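Local coordinates for glutamine cyclotransferase (Tannerella forsythia, PDB 6QRO), which probably converts N-terminal glutamine of peptides to pyroglutamate as a zinc-dependent, mammalian-like type II glutaminyl cyclase of the M28 peptidase family, at residues 219-233 with 262-274. Numbering follows the deposited sequence.
Sequences ESTSVQYAARYVEKV and IQGLRTPCLDIIN
Ser222 of helix 220-225 meets the backbone of strand 269-273, an outermost strand of the central mixed sheet of this M28 (zinc-exopeptidase) alpha/beta fold. Ser222 OG accepts a hydrogen bond from Asp271 N at 2.9 Å, with an N-H...O angle of 144°. The same hydroxyl donates to Glu219 OE2, so it links the strand backbone to the N-cap residue of the helix. At Ala226 the chain turns from helix 220-225 into helix 227-239. Ala226 CB lies 3.3 Å from Cys269 O, and Tyr225 O is 3.2 Å from Pro268 CB, so the chain passes close to the strand here. Leu270 packs against helix 227-239. With CG held between the backbone N and the carbonyl carbon (chi1 64°), Leu270 CD2 reaches Val233 CG2 at 3.7 Å and also touches Tyr229 CB. Further along, Val233 CG1 and Ile272 CD1 meet tip to tip. The strand runs on to Ile273, whose side chain is about 8 Å from the bound zinc ion. At the start of segment 262-274, Ile262 CG2 sits over one face of the Tyr225 ring in a CH-pi contact, 4.2 Å from the ring centroid. Pro268 CG approaches the Tyr229 ring obliquely at CE2; Phe202 stacks on that ring. The backbone of strand 269-273 pairs with strand 203-207 through Gly203 and Leu205. Glu219 OE2 takes Ser222 N as well as the hydroxyl, and also bonds His258 NE2, which helps to fix the carboxylate that positions Ser222. One water completes the join: it accepts from Glu219 N and donates to Asp271 O at 3.0 Å.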
loop_
_atom_site.group_PDB
_atom_site.type_symbol
_atom_site.label_atom_id
_atom_site.label_comp_id
_atom_site.label_asym_id
_atom_site.label_seq_id
_atom_site.Cartn_x
_atom_site.Cartn_y
_atom_site.Cartn_z
ATOM N N GLU A 219 -0.798 -8.164 -12.166
ATOM C CA GLU A 219 0.109 -7.134 -12.641
ATOM C C GLU A 219 1.376 -7.773 -13.205
ATOM O O GLU A 219 1.867 -8.773 -12.678
ATOM C CB GLU A 219 0.415 -6.188 -11.474
ATOM C CG GLU A 219 1.124 -4.902 -11.798
ATOM C CD GLU A 219 2.608 -5.089 -11.770
ATOM O OE1 GLU A 219 3.305 -4.427 -12.563
ATOM O OE2 GLU A 219 3.078 -5.911 -10.950
ATOM N N SER A 220 1.908 -7.189 -14.288
ATOM C CA SER A 220 2.929 -7.881 -15.090
ATOM C C SER A 220 4.241 -8.051 -14.319
ATOM O O SER A 220 4.873 -9.115 -14.372
ATOM C CB SER A 220 3.162 -7.146 -16.416
ATOM O OG SER A 220 4.060 -6.070 -16.269
ATOM N N THR A 221 4.706 -6.992 -13.655
ATOM C CA THR A 221 5.899 -7.118 -12.826
ATOM C C THR A 221 5.713 -8.187 -11.746
ATOM O O THR A 221 6.659 -8.909 -11.413
ATOM C CB THR A 221 6.229 -5.761 -12.204
ATOM O OG1 THR A 221 6.387 -4.782 -13.241
ATOM C CG2 THR A 221 7.483 -5.826 -11.377
ATOM N N SER A 222 4.492 -8.310 -11.193
ATOM C CA SER A 222 4.219 -9.329 -10.175
ATOM C C SER A 222 4.320 -10.737 -10.743
ATOM O O SER A 222 4.919 -11.621 -10.122
ATOM C CB SER A 222 2.831 -9.131 -9.561
ATOM O OG SER A 222 2.703 -7.867 -8.961
ATOM N N VAL A 223 3.746 -10.954 -11.928
ATOM C CA VAL A 223 3.765 -12.268 -12.555
ATOM C C VAL A 223 5.182 -12.656 -12.932
ATOM O O VAL A 223 5.530 -13.841 -12.927
ATOM C CB VAL A 223 2.844 -12.264 -13.793
ATOM C CG1 VAL A 223 2.786 -13.649 -14.448
ATOM C CG2 VAL A 223 1.454 -11.792 -13.408
ATOM N N GLN A 224 6.011 -11.671 -13.284
ATOM C CA GLN A 224 7.397 -11.931 -13.650
ATOM C C GLN A 224 8.209 -12.450 -12.475
ATOM O O GLN A 224 8.914 -13.454 -12.600
ATOM C CB GLN A 224 8.020 -10.641 -14.187
ATOM C CG GLN A 224 9.457 -10.751 -14.614
ATOM C CD GLN A 224 9.935 -9.466 -15.266
ATOM O OE1 GLN A 224 9.216 -8.468 -15.291
ATOM N NE2 GLN A 224 11.158 -9.486 -15.789
ATOM N N TYR A 225 8.117 -11.791 -11.318
ATOM C CA TYR A 225 8.996 -12.079 -10.183
ATOM C C TYR A 225 8.306 -12.759 -9.006
ATOM O O TYR A 225 8.992 -13.204 -8.079
ATOM C CB TYR A 225 9.672 -10.794 -9.687
ATOM C CG TYR A 225 10.693 -10.256 -10.653
ATOM C CD1 TYR A 225 11.970 -10.805 -10.720
ATOM C CD2 TYR A 225 10.371 -9.222 -11.523
ATOM C CE1 TYR A 225 12.914 -10.322 -11.611
ATOM C CE2 TYR A 225 11.306 -8.731 -12.430
ATOM C CZ TYR A 225 12.575 -9.287 -12.468
ATOM O OH TYR A 225 13.502 -8.808 -13.359
ATOM N N ALA A 226 6.986 -12.866 -9.020
ATOM C CA ALA A 226 6.263 -13.433 -7.890
ATOM C C ALA A 226 5.170 -14.348 -8.395
ATOM O O ALA A 226 4.085 -14.435 -7.805
ATOM C CB ALA A 226 5.674 -12.330 -7.008
ATOM N N ALA A 227 5.458 -15.047 -9.501
ATOM C CA ALA A 227 4.441 -15.831 -10.190
ATOM C C ALA A 227 3.794 -16.833 -9.250
ATOM O O ALA A 227 2.568 -16.955 -9.210
ATOM C CB ALA A 227 5.049 -16.561 -11.389
ATOM N N ARG A 228 4.607 -17.553 -8.472
ATOM C CA ARG A 228 4.054 -18.579 -7.591
ATOM C C ARG A 228 3.116 -17.981 -6.545
ATOM O O ARG A 228 2.169 -18.640 -6.105
ATOM C CB ARG A 228 5.197 -19.370 -6.949
ATOM C CG ARG A 228 4.803 -20.261 -5.786
ATOM C CD ARG A 228 5.983 -21.028 -5.197
ATOM N NE ARG A 228 7.280 -20.683 -5.777
ATOM C CZ ARG A 228 8.125 -21.562 -6.311
ATOM N NH1 ARG A 228 9.290 -21.159 -6.805
ATOM N NH2 ARG A 228 7.813 -22.852 -6.352
ATOM N N TYR A 229 3.336 -16.724 -6.159
ATOM C CA TYR A 229 2.498 -16.101 -5.145
ATOM C C TYR A 229 1.287 -15.384 -5.731
ATOM O O TYR A 229 0.250 -15.295 -5.063
ATOM C CB TYR A 229 3.369 -15.210 -4.273
ATOM C CG TYR A 229 4.477 -16.066 -3.711
ATOM C CD1 TYR A 229 4.200 -17.021 -2.739
ATOM C CD2 TYR A 229 5.785 -15.946 -4.160
ATOM C CE1 TYR A 229 5.194 -17.831 -2.236
ATOM C CE2 TYR A 229 6.795 -16.755 -3.653
ATOM C CZ TYR A 229 6.488 -17.690 -2.689
ATOM O OH TYR A 229 7.465 -18.503 -2.169
ATOM N N VAL A 230 1.376 -14.879 -6.963
ATOM C CA VAL A 230 0.162 -14.467 -7.669
ATOM C C VAL A 230 -0.815 -15.635 -7.748
ATOM O O VAL A 230 -2.020 -15.475 -7.510
ATOM C CB VAL A 230 0.516 -13.908 -9.058
ATOM C CG1 VAL A 230 -0.744 -13.475 -9.800
ATOM C CG2 VAL A 230 1.479 -12.742 -8.909
ATOM N N GLU A 231 -0.319 -16.831 -8.077
ATOM C CA GLU A 231 -1.198 -18.001 -8.113
ATOM C C GLU A 231 -1.760 -18.301 -6.733
ATOM O O GLU A 231 -2.950 -18.588 -6.591
ATOM C CB GLU A 231 -0.444 -19.223 -8.649
ATOM C CG GLU A 231 -0.237 -19.179 -10.124
ATOM C CD GLU A 231 -1.512 -18.784 -10.831
ATOM O OE1 GLU A 231 -1.571 -17.667 -11.403
ATOM O OE2 GLU A 231 -2.476 -19.577 -10.759
ATOM N N LYS A 232 -0.913 -18.199 -5.705
ATOM C CA LYS A 232 -1.325 -18.418 -4.325
ATOM C C LYS A 232 -2.441 -17.455 -3.915
ATOM O O LYS A 232 -3.424 -17.857 -3.278
ATOM C CB LYS A 232 -0.094 -18.260 -3.422
ATOM C CG LYS A 232 -0.243 -18.758 -1.997
ATOM C CD LYS A 232 1.004 -18.459 -1.161
ATOM C CE LYS A 232 2.093 -19.470 -1.452
ATOM N NZ LYS A 232 2.045 -20.650 -0.550
ATOM N N VAL A 233 -2.293 -16.170 -4.247
ATOM C CA VAL A 233 -3.287 -15.176 -3.854
ATOM C C VAL A 233 -4.550 -15.300 -4.696
ATOM O O VAL A 233 -5.672 -15.240 -4.171
ATOM C CB VAL A 233 -2.670 -13.768 -3.931
ATOM C CG1 VAL A 233 -3.744 -12.688 -3.792
ATOM C CG2 VAL A 233 -1.611 -13.609 -2.840
ATOM N N ILE A 262 11.457 -5.599 -4.820
ATOM C CA ILE A 262 11.983 -6.676 -5.662
ATOM C C ILE A 262 13.407 -6.360 -6.090
ATOM O O ILE A 262 14.306 -7.196 -5.974
ATOM C CB ILE A 262 11.076 -6.910 -6.892
ATOM C CG1 ILE A 262 9.740 -7.556 -6.504
ATOM C CG2 ILE A 262 11.801 -7.717 -7.964
ATOM C CD1 ILE A 262 8.684 -7.488 -7.592
ATOM N N GLN A 263 13.625 -5.155 -6.618
ATOM C CA GLN A 263 14.957 -4.772 -7.065
ATOM C C GLN A 263 15.979 -4.881 -5.939
ATOM O O GLN A 263 17.040 -5.492 -6.106
ATOM C CB GLN A 263 14.914 -3.343 -7.605
ATOM C CG GLN A 263 16.274 -2.668 -7.703
ATOM C CD GLN A 263 16.176 -1.259 -8.250
ATOM O OE1 GLN A 263 16.756 -0.327 -7.699
ATOM N NE2 GLN A 263 15.429 -1.097 -9.336
ATOM N N GLY A 264 15.653 -4.347 -4.765
ATOM C CA GLY A 264 16.627 -4.181 -3.698
ATOM C C GLY A 264 16.941 -5.404 -2.866
ATOM O O GLY A 264 18.080 -5.569 -2.423
ATOM N N LEU A 265 15.933 -6.216 -2.565
ATOM C CA LEU A 265 16.111 -7.431 -1.784
ATOM C C LEU A 265 15.936 -8.717 -2.583
ATOM O O LEU A 265 16.185 -9.797 -2.035
ATOM C CB LEU A 265 15.134 -7.451 -0.594
ATOM C CG LEU A 265 15.452 -6.482 0.549
ATOM C CD1 LEU A 265 14.584 -6.779 1.746
ATOM C CD2 LEU A 265 16.902 -6.589 0.936
ATOM N N ARG A 266 15.524 -8.633 -3.855
ATOM C CA ARG A 266 15.221 -9.807 -4.679
ATOM C C ARG A 266 14.161 -10.672 -4.002
ATOM O O ARG A 266 14.000 -11.861 -4.299
ATOM C CB ARG A 266 16.484 -10.611 -5.016
ATOM C CG ARG A 266 17.279 -10.077 -6.229
ATOM C CD ARG A 266 17.900 -8.682 -6.023
ATOM N NE ARG A 266 19.026 -8.645 -5.086
ATOM C CZ ARG A 266 19.658 -7.528 -4.723
ATOM N NH1 ARG A 266 19.287 -6.352 -5.221
ATOM N NH2 ARG A 266 20.667 -7.579 -3.866
ATOM N N THR A 267 13.345 -10.030 -3.181
ATOM C CA THR A 267 12.235 -10.706 -2.540
ATOM C C THR A 267 11.064 -10.704 -3.503
ATOM O O THR A 267 10.666 -9.636 -3.970
ATOM C CB THR A 267 11.823 -9.982 -1.254
ATOM O OG1 THR A 267 12.874 -10.038 -0.280
ATOM C CG2 THR A 267 10.533 -10.603 -0.693
ATOM N N PRO A 268 10.484 -11.862 -3.807
ATOM C CA PRO A 268 9.356 -11.884 -4.743
ATOM C C PRO A 268 8.172 -11.141 -4.147
ATOM O O PRO A 268 7.684 -11.476 -3.068
ATOM C CB PRO A 268 9.084 -13.381 -4.934
ATOM C CG PRO A 268 9.752 -14.067 -3.807
ATOM C CD PRO A 268 10.886 -13.212 -3.370
ATOM N N CYS A 269 7.706 -10.127 -4.873
ATOM C CA CYS A 269 6.653 -9.249 -4.392
ATOM C C CYS A 269 5.547 -9.148 -5.430
ATOM O O CYS A 269 5.805 -9.091 -6.638
ATOM C CB CYS A 269 7.196 -7.845 -4.070
ATOM S SG CYS A 269 8.370 -7.783 -2.692
ATOM N N LEU A 270 4.313 -9.104 -4.940
ATOM C CA LEU A 270 3.132 -8.956 -5.768
ATOM C C LEU A 270 2.429 -7.663 -5.381
ATOM O O LEU A 270 2.611 -7.146 -4.271
ATOM C CB LEU A 270 2.181 -10.168 -5.615
ATOM C CG LEU A 270 1.533 -10.438 -4.254
ATOM C CD1 LEU A 270 0.098 -9.912 -4.278
ATOM C CD2 LEU A 270 1.579 -11.924 -3.840
ATOM N N ASP A 271 1.681 -7.110 -6.328
ATOM C CA ASP A 271 0.909 -5.896 -6.108
ATOM C C ASP A 271 -0.555 -6.242 -6.289
ATOM O O ASP A 271 -0.950 -6.783 -7.326
ATOM C CB ASP A 271 1.329 -4.771 -7.062
ATOM C CG ASP A 271 0.801 -3.407 -6.636
ATOM O OD1 ASP A 271 0.086 -3.314 -5.607
ATOM O OD2 ASP A 271 1.150 -2.407 -7.301
ATOM N N ILE A 272 -1.345 -6.003 -5.261
ATOM C CA ILE A 272 -2.792 -6.045 -5.390
ATOM C C ILE A 272 -3.177 -4.594 -5.634
ATOM O O ILE A 272 -3.121 -3.766 -4.725
ATOM C CB ILE A 272 -3.466 -6.639 -4.152
ATOM C CG1 ILE A 272 -2.856 -8.012 -3.835
ATOM C CG2 ILE A 272 -4.960 -6.784 -4.400
ATOM C CD1 ILE A 272 -3.468 -8.727 -2.612
ATOM N N ILE A 273 -3.491 -4.262 -6.882
ATOM C CA ILE A 273 -3.690 -2.873 -7.284
ATOM C C ILE A 273 -4.849 -2.838 -8.250
ATOM O O ILE A 273 -4.973 -3.717 -9.105
ATOM C CB ILE A 273 -2.404 -2.246 -7.905
ATOM C CG1 ILE A 273 -2.667 -0.827 -8.421
ATOM C CG2 ILE A 273 -1.780 -3.130 -8.995
ATOM C CD1 ILE A 273 -1.410 -0.072 -8.807
ATOM N N ASN A 274 -5.713 -1.835 -8.102
ATOM C CA ASN A 274 -6.840 -1.715 -9.018
ATOM C C ASN A 274 -6.344 -1.531 -10.443
ATOM O O ASN A 274 -5.449 -0.721 -10.702
ATOM C CB ASN A 274 -7.745 -0.549 -8.630
ATOM C CG ASN A 274 -8.932 -0.403 -9.573
ATOM O OD1 ASN A 274 -9.630 -1.387 -9.881
ATOM N ND2 ASN A 274 -9.195 0.830 -10.001
HETATM O O HOH W 1 -0.502 -9.157 -9.103
#